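PDB 2CX0: hypothetical protein APE0525 from Aeropyrum pernix, which is of unknown function but carries a PUA domain and probably binds RNA, perhaps in connection with translation initiation. Local coordinates for residues E28-Y33 with I37-K42; I60-V65 with K84-D89; P66-F69 with R75-P78; Q81-K84 with W90-G93; P114-V119 with G162-R167. One frame throughout, in Å; residues are numbered along the deposited sequence.

Overall arrangement
Contacts 1 to 4 form one continuous packed region, and contact 5 lies apart in the PUA domain. Contact 3 pairs the last two strands of the first sheet and is nested in the loop closed by contact 2. The two touch where Ile60 meets Cys67 and Leu68, and their centres are about 9 Å apart. Contacts 2 and 4 share Lys84 and helix 80-86, with centres about 8 Å apart. Contact 1 packs on both: Phe39 reaches Val62 and Phe86 of contact 2, and Pro38 reaches Trp90 of contact 4. Contact 5 is about 17 Å from contact 4 and about 26 Å from contact 1, centre to centre.

Contact 1: residues E28-Y33 with I37-K42; sequences ERLKPY and IPFSEK
The Phe39 ring meets Leu30 obliquely: Leu30 CD1 stands 4.1 Å from Phe39 CZ. The side chains of Leu30 and Phe39 cross at about a right angle. One face of this ring is occupied from within its own segment, where Ile37 CG2 lies over the centre, 3.8 Å above the plane. The Phe39 ring is placed by its first torsion, a chi1 of 50° that leaves CG flanked by both the N and the C of its own backbone. From there the far end of the ring comes closer to Leu30 than its CB does.

Ile37 carries the rest of the contact. Its CD1 runs up against the aliphatic part of Lys31 and touches Lys31 CG at 3.5 Å. CG1 of Ile37 is a looser neighbour of Leu30 CD1, at 4.3 Å. Lys31 CG alone does the touching; beyond it the chain runs on extended and carries the ammonium group away from Ile37. The contact is wholly apolar. Within 28-33 the chain is held by Tyr33 N bonding to Leu30 O at 3.0 Å.

The arrangement is the turn-back of the chain after helix 20-30, with a short irregular segment laid against the helix end. Ile37 and Phe39 also rest on Leu27 of that helix. Leu30 and Arg29 reach Ile76 of strand 76-78. Pro38 and Phe39 also pack against Phe86 of helix 80-86.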
# COMPACT_ATOMS: atom_id res chain seq x y z
N GLU A 28 14.90 5.67 7.79
CA GLU A 28 15.51 6.52 6.79
C GLU A 28 14.95 6.31 5.39
O GLU A 28 14.90 7.25 4.63
CB GLU A 28 17.01 6.31 6.75
CG GLU A 28 17.69 6.93 7.94
CD GLU A 28 19.02 6.27 8.28
OE1 GLU A 28 19.59 5.57 7.39
OE2 GLU A 28 19.49 6.48 9.43
N ARG A 29 14.56 5.07 5.06
CA ARG A 29 14.04 4.74 3.73
C ARG A 29 12.62 5.25 3.55
O ARG A 29 12.16 5.47 2.41
CB ARG A 29 14.11 3.23 3.52
CG ARG A 29 15.58 2.73 3.22
CD ARG A 29 15.55 1.21 3.11
NE ARG A 29 14.96 0.76 1.86
CZ ARG A 29 14.77 -0.51 1.55
NH1 ARG A 29 15.11 -1.43 2.42
NH2 ARG A 29 14.32 -0.87 0.32
N LEU A 30 11.94 5.45 4.67
CA LEU A 30 10.57 5.94 4.65
C LEU A 30 10.50 7.48 4.67
O LEU A 30 9.61 8.09 4.07
CB LEU A 30 9.80 5.39 5.90
CG LEU A 30 9.54 3.87 6.07
CD1 LEU A 30 8.93 3.58 7.47
CD2 LEU A 30 8.56 3.40 4.99
N LYS A 31 11.44 8.12 5.34
CA LYS A 31 11.27 9.56 5.50
C LYS A 31 11.08 10.41 4.24
O LYS A 31 10.24 11.32 4.23
CB LYS A 31 12.40 10.11 6.34
CG LYS A 31 12.21 9.75 7.83
CD LYS A 31 13.43 10.18 8.62
CE LYS A 31 13.45 9.61 10.04
NZ LYS A 31 14.75 9.94 10.77
N PRO A 32 11.79 10.07 3.17
CA PRO A 32 11.65 10.86 1.95
C PRO A 32 10.35 10.69 1.23
O PRO A 32 10.01 11.56 0.44
CB PRO A 32 12.79 10.36 1.07
CG PRO A 32 13.73 9.63 2.06
CD PRO A 32 12.78 9.00 3.00
N TYR A 33 9.62 9.58 1.45
CA TYR A 33 8.41 9.33 0.67
C TYR A 33 7.02 9.49 1.27
O TYR A 33 6.02 9.33 0.57
CB TYR A 33 8.53 7.93 0.09
CG TYR A 33 9.82 7.75 -0.61
CD1 TYR A 33 10.10 8.43 -1.80
CD2 TYR A 33 10.81 6.89 -0.08
CE1 TYR A 33 11.32 8.25 -2.45
CE2 TYR A 33 12.03 6.71 -0.72
CZ TYR A 33 12.28 7.39 -1.91
OH TYR A 33 13.46 7.18 -2.60
N ILE A 37 6.40 9.09 9.71
CA ILE A 37 6.40 7.69 10.09
C ILE A 37 5.12 7.55 10.93
O ILE A 37 4.91 8.22 11.93
CB ILE A 37 7.64 7.31 10.92
CG1 ILE A 37 8.85 7.06 9.98
CG2 ILE A 37 7.40 5.96 11.60
CD1 ILE A 37 9.43 8.24 9.34
N PRO A 38 4.25 6.64 10.52
CA PRO A 38 2.98 6.40 11.18
C PRO A 38 3.01 5.69 12.53
O PRO A 38 2.06 5.77 13.29
CB PRO A 38 2.22 5.62 10.11
CG PRO A 38 3.30 4.80 9.50
CD PRO A 38 4.45 5.76 9.37
N PHE A 39 4.09 4.99 12.82
CA PHE A 39 4.21 4.25 14.08
C PHE A 39 5.32 4.76 14.95
O PHE A 39 6.25 5.44 14.47
CB PHE A 39 4.45 2.76 13.83
CG PHE A 39 5.55 2.50 12.86
CD1 PHE A 39 6.87 2.44 13.29
CD2 PHE A 39 5.27 2.33 11.49
CE1 PHE A 39 7.91 2.22 12.40
CE2 PHE A 39 6.32 2.11 10.59
CZ PHE A 39 7.62 2.06 11.03
N SER A 40 5.22 4.42 16.24
CA SER A 40 6.22 4.80 17.21
C SER A 40 7.56 4.10 17.02
O SER A 40 7.67 3.07 16.38
CB SER A 40 5.77 4.48 18.63
OG SER A 40 6.92 4.47 19.46
N GLU A 41 8.54 4.67 17.70
CA GLU A 41 9.95 4.30 17.72
C GLU A 41 10.13 3.35 18.88
O GLU A 41 11.20 3.20 19.46
CB GLU A 41 10.71 5.61 17.94
CG GLU A 41 9.97 6.77 17.16
CD GLU A 41 9.66 8.05 17.98
OE1 GLU A 41 9.57 8.00 19.24
OE2 GLU A 41 9.49 9.11 17.32
N LYS A 42 9.03 2.70 19.20
CA LYS A 42 8.99 1.79 20.31
C LYS A 42 8.20 0.58 19.85
O LYS A 42 8.10 -0.43 20.54
CB LYS A 42 8.25 2.52 21.44
CG LYS A 42 8.90 3.87 21.77
CD LYS A 42 7.94 4.89 22.40
CE LYS A 42 8.67 6.23 22.60
NZ LYS A 42 7.81 7.20 23.33

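Contact 2: residues I60-V65 with K84-D89; sequences ITVDGV and KAFGVD
Val62 and Phe86 make the closest apolar contact: Val62 CG1 touches Phe86 CZ at 3.8 Å. The methyl comes to the far end of the ring obliquely. Beside it, Val65 CG1 meets the single methyl of Ala85 at 4.0 Å. In both valines the touching branch is the one that points back from the backbone N (chi1 -177° in Val62), and both side chains leave the backbone toward the helix. Phe86 also touches Cys67 of strand 65-70, which extends the apolar patch beyond Val62.

Backbone hydrogen bonds shape each partner without joining the two. Residues 62-65 form a type I' turn, in which Val62 N bonds to Val65 O at 2.9 Å. Val65 N returns the bond to Val62 O, also at 2.9 Å. This pair of bonds brings the two valines side by side on the tight hairpin between strands 56-62 and 65-70. Gly64 takes a positive phi here, where a side chain would press on the carbonyl O of Asp63. On the other partner, Gly87 leaves helix 80-86 with positive phi, directly after Phe86.

Asp63 OD1 accepts a hydrogen bond from Asp44 N, and Asp89 OD2 forms a salt bridge with Arg36 NH1.

The chemistry is therefore that of a small hydrophobic seam. Its fit rests on shape, on one methyl from each of two beta-branched valines, set against the end of a ring and the methyl of an alanine. The turn bonds pair the valines; between the segments themselves the contact is van der Waals only.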
# COMPACT_ATOMS: atom_id res chain seq x y z
N ILE A 60 7.21 -6.61 6.61
CA ILE A 60 7.61 -6.12 7.90
C ILE A 60 6.35 -5.94 8.73
O ILE A 60 5.39 -5.31 8.27
CB ILE A 60 8.34 -4.80 7.76
CG1 ILE A 60 9.74 -5.08 7.14
CG2 ILE A 60 8.44 -4.08 9.14
CD1 ILE A 60 10.48 -3.79 6.73
N THR A 61 6.32 -6.52 9.92
CA THR A 61 5.16 -6.33 10.80
C THR A 61 5.48 -5.27 11.84
O THR A 61 6.60 -5.14 12.30
CB THR A 61 4.73 -7.63 11.55
OG1 THR A 61 5.83 -8.14 12.36
CG2 THR A 61 4.33 -8.69 10.50
N VAL A 62 4.46 -4.50 12.19
CA VAL A 62 4.55 -3.44 13.17
C VAL A 62 3.51 -3.81 14.24
O VAL A 62 2.30 -3.77 14.02
CB VAL A 62 4.20 -2.02 12.57
CG1 VAL A 62 4.40 -0.93 13.64
CG2 VAL A 62 5.08 -1.67 11.40
N ASP A 63 4.00 -4.18 15.42
CA ASP A 63 3.12 -4.62 16.52
C ASP A 63 2.23 -5.76 16.08
O ASP A 63 1.07 -5.86 16.47
CB ASP A 63 2.29 -3.45 17.09
CG ASP A 63 3.15 -2.54 17.93
OD1 ASP A 63 4.13 -3.08 18.48
OD2 ASP A 63 2.87 -1.33 18.06
N GLY A 64 2.77 -6.62 15.23
CA GLY A 64 2.04 -7.76 14.75
C GLY A 64 1.26 -7.46 13.49
O GLY A 64 0.82 -8.40 12.81
N VAL A 65 1.05 -6.20 13.14
CA VAL A 65 0.30 -5.95 11.89
C VAL A 65 1.22 -6.02 10.63
O VAL A 65 2.25 -5.38 10.58
CB VAL A 65 -0.39 -4.57 11.98
CG1 VAL A 65 -1.15 -4.30 10.69
CG2 VAL A 65 -1.32 -4.54 13.20
N LYS A 84 -5.23 0.45 7.28
CA LYS A 84 -6.33 0.24 8.20
C LYS A 84 -5.92 0.50 9.69
O LYS A 84 -6.58 1.22 10.45
CB LYS A 84 -6.87 -1.18 8.02
CG LYS A 84 -8.08 -1.46 8.90
CD LYS A 84 -8.79 -2.76 8.46
CE LYS A 84 -9.98 -3.12 9.38
NZ LYS A 84 -10.62 -4.44 8.98
N ALA A 85 -4.77 -0.01 10.05
CA ALA A 85 -4.31 0.14 11.37
C ALA A 85 -3.78 1.55 11.67
O ALA A 85 -3.98 2.06 12.77
CB ALA A 85 -3.21 -0.98 11.65
N PHE A 86 -3.17 2.22 10.68
CA PHE A 86 -2.55 3.53 10.91
C PHE A 86 -3.17 4.71 10.16
O PHE A 86 -2.73 5.83 10.35
CB PHE A 86 -1.06 3.42 10.54
CG PHE A 86 -0.28 2.52 11.45
CD1 PHE A 86 0.06 2.95 12.74
CD2 PHE A 86 0.07 1.22 11.07
CE1 PHE A 86 0.73 2.09 13.63
CE2 PHE A 86 0.74 0.37 11.95
CZ PHE A 86 1.06 0.81 13.24
N GLY A 87 -4.15 4.46 9.29
CA GLY A 87 -4.80 5.56 8.60
C GLY A 87 -4.04 5.92 7.34
O GLY A 87 -3.07 5.21 6.98
N VAL A 88 -4.45 7.02 6.70
CA VAL A 88 -3.82 7.42 5.45
C VAL A 88 -3.25 8.80 5.51
O VAL A 88 -2.64 9.30 4.53
CB VAL A 88 -4.85 7.40 4.29
CG1 VAL A 88 -5.22 5.95 4.03
CG2 VAL A 88 -6.13 8.25 4.67
N ASP A 89 -3.43 9.45 6.66
CA ASP A 89 -2.96 10.83 6.76
C ASP A 89 -1.43 10.97 6.69
O ASP A 89 -0.93 12.03 6.38
CB ASP A 89 -3.53 11.52 8.02
CG ASP A 89 -3.31 13.02 7.99
OD1 ASP A 89 -3.97 13.67 7.16
OD2 ASP A 89 -2.45 13.53 8.77

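Contact 3: residues P66-F69 with R75-P78; sequences PCLF and RIYP
Phe69 and Tyr77 form the apolar centre, joined by a CH-pi contact. Tyr77 CB lies over one face of the Phe69 ring, 4.0 Å from its centroid and 28° off the normal. A chi1 of 60° tucks Phe69 CG over its own backbone and turns the ring into this place. At the ring edge, near its plane, Pro78 O comes within 3.5 Å of Phe69 CE2. With an alanine at Phe69, Tyr77 CB is likely to lose the ring face it packs on, and a gap to open next to Pro78 O.

On the other face of the sheet, Leu68 lines up with Pro78. Leu68 CB touches Ile76 CG2 at 3.7 Å.

Further out, the backbones pair. Phe69 and Tyr77 are a hydrogen-bonded antiparallel pair: Phe69 N bonds to Tyr77 O at 2.9 Å, and Tyr77 N to Phe69 O at 2.9 Å. The second bond is the straighter, with 170° at the hydrogen. Leu68 and Pro78 form the adjoining non-hydrogen-bonded pair. At the polar edge, Arg75 NH2 donates to Tyr77 OH at 3.1 Å; the same hydroxyl is hydrogen-bonded to Asp73 OD2, and Arg75 NH2 to Gly126 O.

This is a beta hairpin in which strand 76-78 borders the first sheet. A classic bulge at Cys67 and Leu68 faces Ile60. Leu26 of helix 20-30 covers Leu68 and Ile76, while Tyr77 and Pro78 touch Val142 of strand 138-145 in the second sheet.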
# COMPACT_ATOMS: atom_id res chain seq x y z
N PRO A 66 0.85 -6.82 9.60
CA PRO A 66 1.66 -6.95 8.36
C PRO A 66 1.55 -5.60 7.62
O PRO A 66 0.57 -5.35 6.94
CB PRO A 66 1.00 -8.13 7.63
CG PRO A 66 -0.44 -8.01 8.06
CD PRO A 66 -0.37 -7.64 9.51
N CYS A 67 2.56 -4.76 7.75
CA CYS A 67 2.44 -3.42 7.20
C CYS A 67 3.28 -2.95 6.05
O CYS A 67 2.79 -2.12 5.31
CB CYS A 67 2.74 -2.41 8.30
SG CYS A 67 1.58 -2.26 9.63
N LEU A 68 4.53 -3.41 5.91
CA LEU A 68 5.37 -2.80 4.88
C LEU A 68 6.03 -3.84 4.02
O LEU A 68 6.32 -4.97 4.48
CB LEU A 68 6.47 -1.97 5.55
CG LEU A 68 6.01 -0.88 6.54
CD1 LEU A 68 7.18 -0.36 7.42
CD2 LEU A 68 5.33 0.28 5.68
N PHE A 69 6.28 -3.48 2.75
CA PHE A 69 7.01 -4.44 1.91
C PHE A 69 7.86 -3.69 0.93
O PHE A 69 7.59 -2.51 0.62
CB PHE A 69 6.07 -5.36 1.18
CG PHE A 69 5.12 -4.65 0.28
CD1 PHE A 69 5.41 -4.56 -1.10
CD2 PHE A 69 3.94 -4.06 0.79
CE1 PHE A 69 4.53 -3.89 -1.96
CE2 PHE A 69 3.06 -3.39 -0.05
CZ PHE A 69 3.36 -3.30 -1.43
N ARG A 75 11.71 0.68 -3.22
CA ARG A 75 11.06 1.48 -2.23
C ARG A 75 10.14 0.63 -1.35
O ARG A 75 9.70 -0.47 -1.77
CB ARG A 75 10.21 2.57 -2.87
CG ARG A 75 11.00 3.75 -3.35
CD ARG A 75 10.11 4.99 -3.53
NE ARG A 75 9.05 4.76 -4.51
CZ ARG A 75 8.29 5.74 -5.01
NH1 ARG A 75 8.47 7.02 -4.63
NH2 ARG A 75 7.35 5.45 -5.90
N ILE A 76 9.91 1.15 -0.15
CA ILE A 76 9.05 0.45 0.81
C ILE A 76 7.64 1.07 0.75
O ILE A 76 7.48 2.31 0.83
CB ILE A 76 9.65 0.53 2.23
CG1 ILE A 76 10.96 -0.29 2.28
CG2 ILE A 76 8.65 -0.09 3.30
CD1 ILE A 76 11.97 0.34 3.22
N TYR A 77 6.64 0.20 0.62
CA TYR A 77 5.23 0.57 0.52
C TYR A 77 4.39 -0.06 1.65
O TYR A 77 4.75 -1.06 2.25
CB TYR A 77 4.61 0.03 -0.79
CG TYR A 77 5.12 0.64 -2.05
CD1 TYR A 77 4.34 1.58 -2.74
CD2 TYR A 77 6.39 0.30 -2.53
CE1 TYR A 77 4.84 2.18 -3.92
CE2 TYR A 77 6.91 0.92 -3.72
CZ TYR A 77 6.12 1.84 -4.38
OH TYR A 77 6.59 2.48 -5.49
N PRO A 78 3.26 0.56 1.96
CA PRO A 78 2.39 0.02 3.00
C PRO A 78 1.41 -0.98 2.33
O PRO A 78 0.99 -0.81 1.15
CB PRO A 78 1.57 1.23 3.48
CG PRO A 78 1.54 2.15 2.13
CD PRO A 78 2.89 1.90 1.47

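Contact 4: residues Q81-K84 with W90-G93; sequences QCLK and WLKG
Cys82 places its sulfur beside the indole of Trp90 in a sulfur-aromatic contact, the most distinctive feature here. SG lies 5.0 Å from the centroid of the six-membered ring. The approach is oblique, 59° off the ring normal, and the nearest ring atom is Trp90 CZ2 at 3.8 Å. A chi1 of 175°, with the sulfur trans to N, directs it there.

Structurally this joins helix 80-86 of the first part of the chain to the connection that leads into strand 93-97 of the PUA sheet. All four touching residues are buried.

Leu83, next along the helix, brings its CD2 to the opposite side of the indole plane from the sulfur, the same side as Leu91 CD2. Leu83 CD2 touches the same Trp90 CZ2 at 3.8 Å, so one ring atom is met by both helix side chains. CD2 also lies 3.9 Å from Trp90 NE1. The leucine and the indole cross at about a right angle. Replacing Trp90 by an alanine would probably strip Cys82 SG and Leu83 CD2 of their shared partner and open a gap between helix and connection.

The indole is positioned by more than these two. Trp90 NE1 makes a weak hydrogen bond to Gly87 O, and the Trp90 ring meets that of Tyr34. Pro78 of strand 76-78 touches both Leu83 and Trp90. Ala130 of strand 128-133 is touched by both Leu83 and Leu91, which brings the second sheet into the core.

Leu91 completes the packing with its two branches: CD1 meets Leu83 CD2 at 4.1 Å, while CD2 sits 3.6 Å above the plane of the Trp90 ring, offset toward the rim.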
# COMPACT_ATOMS: atom_id res chain seq x y z
N GLN A 81 -3.55 -3.36 4.88
CA GLN A 81 -3.72 -3.62 6.33
C GLN A 81 -3.03 -2.49 7.15
O GLN A 81 -3.55 -2.07 8.19
CB GLN A 81 -3.12 -4.99 6.75
CG GLN A 81 -3.95 -6.22 6.22
CD GLN A 81 -3.75 -6.54 4.73
OE1 GLN A 81 -2.88 -5.93 4.06
NE2 GLN A 81 -4.53 -7.52 4.22
N CYS A 82 -1.88 -2.02 6.66
CA CYS A 82 -1.17 -0.93 7.31
C CYS A 82 -2.05 0.33 7.28
O CYS A 82 -2.19 1.12 8.27
CB CYS A 82 0.15 -0.66 6.57
SG CYS A 82 1.05 0.79 7.21
N LEU A 83 -2.71 0.55 6.15
CA LEU A 83 -3.57 1.76 6.09
C LEU A 83 -4.77 1.66 7.06
O LEU A 83 -5.25 2.67 7.59
CB LEU A 83 -4.06 2.01 4.67
CG LEU A 83 -2.90 2.17 3.66
CD1 LEU A 83 -3.55 2.59 2.30
CD2 LEU A 83 -1.80 3.19 4.10
N LYS A 84 -5.23 0.45 7.28
CA LYS A 84 -6.33 0.24 8.20
C LYS A 84 -5.92 0.50 9.69
O LYS A 84 -6.58 1.22 10.45
CB LYS A 84 -6.87 -1.18 8.02
CG LYS A 84 -8.08 -1.46 8.90
CD LYS A 84 -8.79 -2.76 8.46
CE LYS A 84 -9.98 -3.12 9.38
NZ LYS A 84 -10.62 -4.44 8.98
N TRP A 90 -0.71 9.90 6.97
CA TRP A 90 0.74 9.92 6.89
C TRP A 90 1.29 9.82 5.44
O TRP A 90 2.50 9.99 5.19
CB TRP A 90 1.30 8.79 7.75
CG TRP A 90 0.93 7.41 7.28
CD1 TRP A 90 -0.28 6.78 7.42
CD2 TRP A 90 1.79 6.50 6.58
NE1 TRP A 90 -0.24 5.53 6.84
CE2 TRP A 90 1.02 5.33 6.32
CE3 TRP A 90 3.12 6.55 6.15
CZ2 TRP A 90 1.56 4.21 5.65
CZ3 TRP A 90 3.66 5.44 5.47
CH2 TRP A 90 2.88 4.28 5.23
N LEU A 91 0.41 9.52 4.48
CA LEU A 91 0.83 9.45 3.06
C LEU A 91 0.86 10.86 2.51
O LEU A 91 0.15 11.74 3.02
CB LEU A 91 -0.20 8.66 2.24
CG LEU A 91 -0.42 7.23 2.77
CD1 LEU A 91 -1.62 6.61 1.90
CD2 LEU A 91 0.83 6.37 2.70
N LYS A 92 1.66 11.10 1.47
CA LYS A 92 1.71 12.46 0.87
C LYS A 92 0.35 12.81 0.24
O LYS A 92 -0.06 13.97 0.17
CB LYS A 92 2.79 12.47 -0.18
CG LYS A 92 4.17 12.46 0.46
CD LYS A 92 5.24 12.72 -0.59
CE LYS A 92 6.64 12.75 0.02
NZ LYS A 92 7.06 14.09 0.53
N GLY A 93 -0.35 11.79 -0.26
CA GLY A 93 -1.65 12.08 -0.83
C GLY A 93 -2.54 10.86 -1.02
O GLY A 93 -2.09 9.71 -0.90

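Contact 5: residues P114-V119 with G162-R167; sequences PGVVGV and GRAVRR
Val116 and Ala164 point toward each other from two chain segments that are far apart in sequence. Their meeting is methyl to methyl: Val116 CG2 lies 4.1 Å from Ala164 CB. In the valine a chi1 of 173° swings CG1 away from the backbone N, which leaves CG2 beside the N and on the side of the alanine. Ala164 has a single methyl, and that methyl does all its touching.

A second, looser meeting lies at the start of both segments. The Pro114 ring turns its CD toward the carbonyl of Gly162, and CD stands 4.2 Å from Gly162 O. The backbone of Gly162 takes a positive phi, at which a side chain would crowd the carbonyl O before it.

Arg163 points away from this seam and forms a salt bridge through NH2 with Glu146 OE2.

Both partners share helix 149-158 as a neighbour: Val116 rests on Tyr156, and Ala164 on Leu152. Each strand is also irregular here. Classic beta bulges place Val117 and Gly118 opposite Leu96, and Ala164 and Val165 opposite Leu111, and the chain turns a corner at Ala164.

The seam brings strand 116-121, at the edge of the mixed sheet, near the bent strand 163-170 close to the opposite edge. Such curling of a sheet round an apolar interior is consistent with the pseudobarrel of PUA domains.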
# COMPACT_ATOMS: atom_id res chain seq x y z
N PRO A 114 -10.50 9.20 -15.43
CA PRO A 114 -11.96 9.34 -15.40
C PRO A 114 -12.62 8.75 -14.17
O PRO A 114 -13.75 9.11 -13.89
CB PRO A 114 -12.41 8.63 -16.68
CG PRO A 114 -11.24 8.84 -17.61
CD PRO A 114 -10.04 8.54 -16.67
N GLY A 115 -11.97 7.82 -13.46
CA GLY A 115 -12.57 7.25 -12.23
C GLY A 115 -12.23 8.09 -11.00
O GLY A 115 -12.68 7.79 -9.89
N VAL A 116 -11.45 9.16 -11.17
CA VAL A 116 -11.09 9.98 -10.01
C VAL A 116 -12.13 11.05 -9.75
O VAL A 116 -12.54 11.74 -10.67
CB VAL A 116 -9.69 10.64 -10.24
CG1 VAL A 116 -9.40 11.65 -9.08
CG2 VAL A 116 -8.59 9.54 -10.33
N VAL A 117 -12.47 11.23 -8.48
CA VAL A 117 -13.46 12.22 -8.06
C VAL A 117 -12.96 13.17 -7.00
O VAL A 117 -13.70 14.07 -6.54
CB VAL A 117 -14.76 11.55 -7.50
CG1 VAL A 117 -15.45 10.66 -8.64
CG2 VAL A 117 -14.40 10.63 -6.28
N GLY A 118 -11.72 13.00 -6.59
CA GLY A 118 -11.20 13.88 -5.54
C GLY A 118 -9.74 13.64 -5.31
O GLY A 118 -9.23 12.53 -5.60
N VAL A 119 -9.04 14.69 -4.88
CA VAL A 119 -7.61 14.58 -4.58
C VAL A 119 -7.32 15.21 -3.22
O VAL A 119 -7.83 16.31 -2.92
CB VAL A 119 -6.75 15.32 -5.59
CG1 VAL A 119 -5.29 15.30 -5.12
CG2 VAL A 119 -6.92 14.69 -6.99
N GLY A 162 -6.50 8.68 -19.47
CA GLY A 162 -5.09 8.48 -19.13
C GLY A 162 -4.93 7.87 -17.73
O GLY A 162 -5.87 7.90 -16.93
N ARG A 163 -3.73 7.36 -17.43
CA ARG A 163 -3.47 6.76 -16.15
C ARG A 163 -3.17 7.80 -15.06
O ARG A 163 -2.37 8.72 -15.24
CB ARG A 163 -2.31 5.75 -16.28
CG ARG A 163 -2.14 4.78 -15.03
CD ARG A 163 -1.47 3.49 -15.54
NE ARG A 163 -0.06 3.73 -15.77
CZ ARG A 163 0.78 2.82 -16.24
NH1 ARG A 163 0.34 1.62 -16.58
NH2 ARG A 163 2.06 3.09 -16.25
N ALA A 164 -3.85 7.67 -13.95
CA ALA A 164 -3.63 8.57 -12.82
C ALA A 164 -2.64 7.93 -11.82
O ALA A 164 -1.71 8.62 -11.31
CB ALA A 164 -4.98 8.86 -12.10
N VAL A 165 -2.85 6.64 -11.53
CA VAL A 165 -1.98 5.94 -10.53
C VAL A 165 -1.69 4.53 -11.02
O VAL A 165 -2.59 3.77 -11.42
CB VAL A 165 -2.70 5.81 -9.14
CG1 VAL A 165 -1.81 5.05 -8.10
CG2 VAL A 165 -3.12 7.25 -8.63
N ARG A 166 -0.42 4.18 -10.97
CA ARG A 166 0.02 2.86 -11.37
C ARG A 166 -0.13 1.96 -10.15
O ARG A 166 0.44 2.22 -9.07
CB ARG A 166 1.49 2.92 -11.88
CG ARG A 166 2.05 1.55 -12.26
CD ARG A 166 3.27 1.66 -13.16
NE ARG A 166 4.29 2.58 -12.66
CZ ARG A 166 5.15 2.30 -11.69
NH1 ARG A 166 5.10 1.10 -11.12
NH2 ARG A 166 6.08 3.19 -11.32
N ARG A 167 -0.90 0.89 -10.35
CA ARG A 167 -1.14 -0.07 -9.28
C ARG A 167 0.15 -0.78 -8.76
O ARG A 167 0.98 -1.21 -9.57
CB ARG A 167 -2.16 -1.14 -9.78
CG ARG A 167 -2.25 -2.35 -8.81
CD ARG A 167 -2.54 -3.67 -9.57
NE ARG A 167 -1.38 -4.07 -10.39
CZ ARG A 167 -1.32 -4.04 -11.71
NH1 ARG A 167 -2.36 -3.65 -12.42
NH2 ARG A 167 -0.20 -4.38 -12.32